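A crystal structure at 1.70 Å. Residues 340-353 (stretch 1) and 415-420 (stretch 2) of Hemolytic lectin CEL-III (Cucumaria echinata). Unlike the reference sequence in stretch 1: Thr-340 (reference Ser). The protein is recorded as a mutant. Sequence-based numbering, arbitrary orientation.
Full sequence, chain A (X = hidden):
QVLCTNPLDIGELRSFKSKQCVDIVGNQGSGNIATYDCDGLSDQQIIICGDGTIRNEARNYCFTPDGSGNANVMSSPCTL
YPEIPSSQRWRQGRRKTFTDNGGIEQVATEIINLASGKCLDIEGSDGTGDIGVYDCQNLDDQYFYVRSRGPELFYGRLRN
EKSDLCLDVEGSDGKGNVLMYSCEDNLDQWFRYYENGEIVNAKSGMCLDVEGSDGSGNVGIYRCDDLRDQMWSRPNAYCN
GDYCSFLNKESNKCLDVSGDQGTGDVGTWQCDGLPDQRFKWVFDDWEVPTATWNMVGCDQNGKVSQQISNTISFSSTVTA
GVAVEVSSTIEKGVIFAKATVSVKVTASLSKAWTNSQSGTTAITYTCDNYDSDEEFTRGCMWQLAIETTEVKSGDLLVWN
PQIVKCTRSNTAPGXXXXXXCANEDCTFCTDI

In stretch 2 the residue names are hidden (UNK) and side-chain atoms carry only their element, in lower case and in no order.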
ATOM      1  N   THR A 340      12.370  -8.063  11.438  1.00 16.71           N
ATOM      2  CA  THR A 340      11.547  -7.725  10.277  1.00 17.68           C
ATOM      3  C   THR A 340      10.207  -7.158  10.739  1.00 17.38           C
ATOM      4  O   THR A 340       9.727  -7.459  11.836  1.00 19.04           O
ATOM      5  CB  THR A 340      11.240  -8.942   9.411  1.00 17.80           C
ATOM      6  OG1 THR A 340      10.550  -9.900  10.205  1.00 24.62           O
ATOM      7  CG2 THR A 340      12.479  -9.547   8.905  1.00 18.20           C
ATOM      8  N   VAL A 341       9.624  -6.299   9.929  1.00 15.18           N
ATOM      9  CA  VAL A 341       8.292  -5.790  10.234  1.00 14.69           C
ATOM     10  C   VAL A 341       7.263  -6.547   9.414  1.00 14.34           C
ATOM     11  O   VAL A 341       7.611  -7.285   8.482  1.00 15.27           O
ATOM     12  CB  VAL A 341       8.220  -4.277   9.982  1.00 14.39           C
ATOM     13  CG1 VAL A 341       9.280  -3.580  10.837  1.00 14.23           C
ATOM     14  CG2 VAL A 341       8.431  -3.982   8.487  1.00 14.36           C
ATOM     15  N   SER A 342       6.002  -6.364   9.763  1.00 13.59           N
ATOM     16  CA  SER A 342       4.915  -7.070   9.076  1.00 14.28           C
ATOM     17  C   SER A 342       4.707  -6.574   7.642  1.00 14.12           C
ATOM     18  O   SER A 342       5.167  -5.482   7.264  1.00 12.65           O
ATOM     19  CB  SER A 342       3.618  -6.935   9.873  1.00 14.63           C
ATOM     20  OG  SER A 342       3.108  -5.607   9.813  1.00 14.41           O
ATOM     21  N   VAL A 343       3.964  -7.375   6.878  1.00 14.41           N
ATOM     22  CA  VAL A 343       3.633  -7.066   5.479  1.00 14.83           C
ATOM     23  C   VAL A 343       2.904  -5.729   5.389  1.00 14.25           C
ATOM     24  O   VAL A 343       3.160  -4.928   4.474  1.00 12.86           O
ATOM     25  CB  VAL A 343       2.781  -8.213   4.843  1.00 15.66           C
ATOM     26  CG1 VAL A 343       2.152  -7.773   3.521  1.00 19.29           C
ATOM     27  CG2 VAL A 343       3.629  -9.428   4.627  1.00 17.02           C
ATOM     28  N   LYS A 344       2.021  -5.448   6.341  1.00 13.95           N
ATOM     29  CA  LYS A 344       1.288  -4.174   6.214  1.00 14.55           C
ATOM     30  C   LYS A 344       2.191  -2.974   6.455  1.00 13.78           C
ATOM     31  O   LYS A 344       1.994  -1.919   5.833  1.00 13.61           O
ATOM     32  CB  LYS A 344      -0.005  -4.142   7.049  1.00 15.89           C
ATOM     33  CG  LYS A 344       0.212  -4.120   8.536  1.00 16.31           C
ATOM     34  CD  LYS A 344      -0.085  -2.709   9.110  1.00 15.57           C
ATOM     35  CE  LYS A 344       0.204  -2.677  10.588  1.00 13.68           C
ATOM     36  NZ  LYS A 344      -0.442  -1.549  11.355  1.00 12.36           N
ATOM     37  N   VAL A 345       3.197  -3.128   7.328  1.00 12.76           N
ATOM     38  CA  VAL A 345       4.204  -2.053   7.550  1.00 12.19           C
ATOM     39  C   VAL A 345       5.004  -1.804   6.282  1.00 12.06           C
ATOM     40  O   VAL A 345       5.176  -0.654   5.869  1.00 12.48           O
ATOM     41  CB  VAL A 345       5.144  -2.347   8.728  1.00 11.65           C
ATOM     42  CG1 VAL A 345       6.204  -1.229   8.872  1.00 10.75           C
ATOM     43  CG2 VAL A 345       4.308  -2.518  10.007  1.00 11.73           C
ATOM     44  N   THR A 346       5.459  -2.865   5.624  1.00 12.75           N
ATOM     45  CA  THR A 346       6.259  -2.636   4.411  1.00 12.94           C
ATOM     46  C   THR A 346       5.404  -2.150   3.231  1.00 12.04           C
ATOM     47  O   THR A 346       5.861  -1.306   2.453  1.00 13.28           O
ATOM     48  CB  THR A 346       7.123  -3.832   4.000  1.00 11.78           C
ATOM     49  OG1 THR A 346       6.312  -5.012   3.929  1.00 13.86           O
ATOM     50  CG2 THR A 346       8.274  -4.026   5.000  1.00 14.63           C
ATOM     51  N   ALA A 347       4.168  -2.649   3.110  1.00 11.88           N
ATOM     52  CA  ALA A 347       3.275  -2.163   2.035  1.00 12.51           C
ATOM     53  C   ALA A 347       3.020  -0.687   2.248  1.00 12.74           C
ATOM     54  O   ALA A 347       3.179   0.089   1.343  1.00 13.48           O
ATOM     55  CB  ALA A 347       1.963  -2.905   2.007  1.00 12.10           C
ATOM     56  N   SER A 348       2.685  -0.316   3.484  1.00 12.47           N
ATOM     57  CA  SER A 348       2.360   1.077   3.800  1.00 12.36           C
ATOM     58  C   SER A 348       3.581   2.003   3.653  1.00 12.78           C
ATOM     59  O   SER A 348       3.464   3.113   3.096  1.00 12.25           O
ATOM     60  CB  SER A 348       1.772   1.184   5.205  1.00 13.17           C
ATOM     61  OG  SER A 348       0.553   0.460   5.339  1.00 12.67           O
ATOM     62  N   LEU A 349       4.740   1.582   4.155  1.00 12.39           N
ATOM     63  CA  LEU A 349       5.956   2.396   3.995  1.00 14.64           C
ATOM     64  C   LEU A 349       6.309   2.621   2.518  1.00 14.75           C
ATOM     65  O   LEU A 349       6.694   3.743   2.130  1.00 14.56           O
ATOM     66  CB  LEU A 349       7.140   1.789   4.748  1.00 14.27           C
ATOM     67  CG  LEU A 349       8.343   2.698   5.030  1.00 17.07           C
ATOM     68  CD1 LEU A 349       7.957   3.802   6.001  1.00 16.21           C
ATOM     69  CD2 LEU A 349       9.509   1.890   5.629  1.00 17.90           C
ATOM     70  N   SER A 350       6.168   1.572   1.697  1.00 14.52           N
ATOM     71  CA  SER A 350       6.430   1.685   0.270  1.00 16.84           C
ATOM     72  C   SER A 350       5.507   2.713  -0.388  1.00 16.69           C
ATOM     73  O   SER A 350       5.935   3.520  -1.237  1.00 17.50           O
ATOM     74  CB  SER A 350       6.261   0.328  -0.432  1.00 16.88           C
ATOM     75  OG  SER A 350       6.257   0.560  -1.829  1.00 21.81           O
ATOM     76  N   LYS A 351       4.236   2.677  -0.006  1.00 16.55           N
ATOM     77  CA  LYS A 351       3.260   3.631  -0.520  1.00 15.85           C
ATOM     78  C   LYS A 351       3.588   5.059  -0.074  1.00 16.74           C
ATOM     79  O   LYS A 351       3.520   5.995  -0.888  1.00 17.30           O
ATOM     80  CB  LYS A 351       1.846   3.229  -0.098  1.00 15.90           C
ATOM     81  CG  LYS A 351       1.347   1.952  -0.775  1.00 15.37           C
ATOM     82  CD  LYS A 351       0.070   1.479  -0.094  1.00 17.80           C
ATOM     83  CE  LYS A 351      -0.378   0.123  -0.630  1.00 19.27           C
ATOM     84  NZ  LYS A 351      -1.071   0.291  -1.926  1.00 22.57           N
ATOM     85  N   ALA A 352       3.969   5.208   1.194  1.00 16.40           N
ATOM     86  CA  ALA A 352       4.380   6.506   1.756  1.00 16.91           C
ATOM     87  C   ALA A 352       5.581   7.081   0.969  1.00 17.41           C
ATOM     88  O   ALA A 352       5.610   8.285   0.645  1.00 17.61           O
ATOM     89  CB  ALA A 352       4.719   6.350   3.238  1.00 16.85           C
ATOM     90  N   TRP A 353       6.553   6.222   0.656  1.00 16.96           N
ATOM     91  CA  TRP A 353       7.747   6.616  -0.102  1.00 17.52           C
ATOM     92  C   TRP A 353       7.346   7.107  -1.499  1.00 18.12           C
ATOM     93  O   TRP A 353       7.827   8.130  -1.965  1.00 18.08           O
ATOM     94  CB  TRP A 353       8.746   5.454  -0.210  1.00 17.68           C
ATOM     95  CG  TRP A 353       9.746   5.609  -1.307  1.00 16.72           C
ATOM     96  CD1 TRP A 353       9.684   5.048  -2.548  1.00 16.83           C
ATOM     97  CD2 TRP A 353      10.956   6.380  -1.274  1.00 18.01           C
ATOM     98  NE1 TRP A 353      10.774   5.430  -3.303  1.00 17.82           N
ATOM     99  CE2 TRP A 353      11.581   6.231  -2.537  1.00 18.53           C
ATOM    100  CE3 TRP A 353      11.577   7.174  -0.303  1.00 18.97           C
ATOM    101  CZ2 TRP A 353      12.792   6.851  -2.850  1.00 18.24           C
ATOM    102  CZ3 TRP A 353      12.786   7.801  -0.618  1.00 18.05           C
ATOM    103  CH2 TRP A 353      13.378   7.629  -1.882  1.00 17.58           C
ATOM    104  N   UNK A 415       8.781   1.159  18.825  1.00 13.01           N
ATOM    105  CA  UNK A 415       7.789   0.664  17.864  1.00 13.61           C
ATOM    106  C   UNK A 415       8.099   1.153  16.470  1.00 13.25           C
ATOM    107  O   UNK A 415       8.455   2.321  16.274  1.00 13.22           O
ATOM    108  c   UNK A 415       6.384   1.131  18.248  1.00 15.06           C
ATOM    109  s   UNK A 415       5.901   0.520  19.853  1.00 16.63           S
ATOM    110  N   UNK A 416       7.935   0.264  15.494  1.00 12.72           N
ATOM    111  CA  UNK A 416       8.186   0.595  14.097  1.00 12.00           C
ATOM    112  C   UNK A 416       7.139   1.597  13.600  1.00 11.95           C
ATOM    113  O   UNK A 416       6.035   1.694  14.168  1.00 11.68           O
ATOM    114  c   UNK A 416       8.099  -0.717  13.246  1.00 13.30           C
ATOM    115  N   UNK A 417       7.451   2.312  12.493  1.00 12.22           N
ATOM    116  CA  UNK A 417       6.417   3.134  11.894  1.00 11.72           C
ATOM    117  C   UNK A 417       5.264   2.218  11.442  1.00 11.73           C
ATOM    118  O   UNK A 417       5.490   1.023  11.226  1.00 12.66           O
ATOM    119  c   UNK A 417       7.133   3.773  10.689  1.00 11.45           C
ATOM    120  c   UNK A 417       8.228   2.809  10.351  1.00 12.76           C
ATOM    121  c   UNK A 417       8.696   2.328  11.704  1.00 12.29           C
ATOM    122  N   UNK A 418       4.052   2.769  11.320  1.00 11.76           N
ATOM    123  CA  UNK A 418       2.830   1.996  11.003  1.00 10.98           C
ATOM    124  C   UNK A 418       2.510   0.938  12.046  1.00 11.99           C
ATOM    125  O   UNK A 418       1.817  -0.016  11.755  1.00 12.80           O
ATOM    126  c   UNK A 418       1.866   3.122   7.975  1.00 13.95           C
ATOM    127  c   UNK A 418       4.256   2.831   8.017  1.00 13.50           C
ATOM    128  c   UNK A 418       1.991   4.152   7.002  1.00 13.41           C
ATOM    129  c   UNK A 418       2.993   2.463   8.489  1.00 11.94           C
ATOM    130  c   UNK A 418       2.859   1.402   9.568  1.00 10.90           C
ATOM    131  c   UNK A 418       4.384   3.833   7.040  1.00 12.66           C
ATOM    132  c   UNK A 418       3.259   4.489   6.545  1.00 11.67           C
ATOM    133  N   UNK A 419       3.034   1.118  13.253  1.00 11.43           N
ATOM    134  CA  UNK A 419       2.556   0.361  14.404  1.00 12.71           C
ATOM    135  C   UNK A 419       2.325   1.383  15.507  1.00 13.42           C
ATOM    136  O   UNK A 419       2.805   2.531  15.409  1.00 14.06           O
ATOM    137  c   UNK A 419       3.532  -0.744  14.825  1.00 12.12           C
ATOM    138  c   UNK A 419       3.968  -1.627  13.589  1.00 11.48           C
ATOM    139  o   UNK A 419       4.658  -0.181  15.512  1.00 11.70           O
ATOM    140  N   UNK A 420       1.533   1.004  16.513  1.00 12.90           N
ATOM    141  CA  UNK A 420       1.071   1.969  17.507  1.00 14.40           C
ATOM    142  C   UNK A 420       1.815   1.812  18.839  1.00 14.41           C
ATOM    143  O   UNK A 420       1.958   0.702  19.343  1.00 14.49           O
ATOM    144  n   UNK A 420      -3.191   5.135  18.824  1.00 25.09           N
ATOM    145  c   UNK A 420      -0.454   1.830  17.734  1.00 13.87           C
ATOM    146  c   UNK A 420      -1.032   2.926  18.626  1.00 16.92           C
ATOM    147  c   UNK A 420      -3.083   3.872  19.630  1.00 20.92           C
ATOM    148  c   UNK A 420      -2.528   2.758  18.776  1.00 18.37           C
TER

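Position 415 carries two side-chain atoms, a carbon and then a sulfur. The sulfur ending a one-carbon arm identifies Cys-415, which is bonded covalently to a group elsewhere in the structure. Its side chain stays clear of stretch 1.

At position 416 the side chain is a single carbon, CB, directed toward stretch 1 and 3.9 Å from CG1 of Val-341. With nothing beyond that carbon, the residue is Ala-416.

Position 417 has three side-chain carbons that close a ring onto the backbone nitrogen, the signature of Pro-417. The ring touches stretch 1 only loosely, its CG lying 4.5 Å from CD1 of Leu-349. The backbone comes nearer, with the carbonyl O of Pro-417 3.3 Å from CG1 of Val-345.

Position 418 holds seven carbons: one CB, then a six-membered ring with no heteroatom attached. CB points toward stretch 1, and the ring lies against the helix, with Ser-348 CB over one face and Ala-352 CB near the ring plane at the edge. An all-carbon ring without a hydroxyl is Phe-418. Ser-348 CB sits 3.5 Å from the ring centroid, 18° off the normal, in a CH-pi contact. Leu-349 CD1 approaches CE1 of Phe-418 at 3.7 Å, and Ala-352 CB lies 4.1 Å from CZ of Phe-418. The backbone has phi/psi of 61/22°, as expected for the third residue of the type II turn running from Ala-416 to position 419.

Position 419 has a CB that bears one oxygen and one carbon. The carbon is 3.7 Å from CG2 of Val-345, while the oxygen is 2.7 Å from O of Ala-416. A beta-branched side chain with one hydroxyl is Thr-419. Its OG1 donates a hydrogen bond to that carbonyl, supplementing the weak turn bond from N of Thr-419 to O of Ala-416 (3.2 Å).

Position 420 has four carbons in a row ending in nitrogen, which defines Lys-420. Its end leads away from stretch 1, and the residue makes no contact there.

The contact is thus a tight turn packed against a helix, burying 388 Å² in total. Phe-418 contributes the largest share, its ring meeting residues on successive helical turns. Ser-348 can offer its CB to the ring while its OG donates to O of Lys-344 at 2.8 Å, so the hydroxyl remains satisfied. The single hydrogen bond across the stretches, from NZ of Lys-344 to O of Phe-418 (2.8 Å), ties the turn's backbone to the helix beside this apolar packing.

Stretch 2 (415-420) CAPFTK
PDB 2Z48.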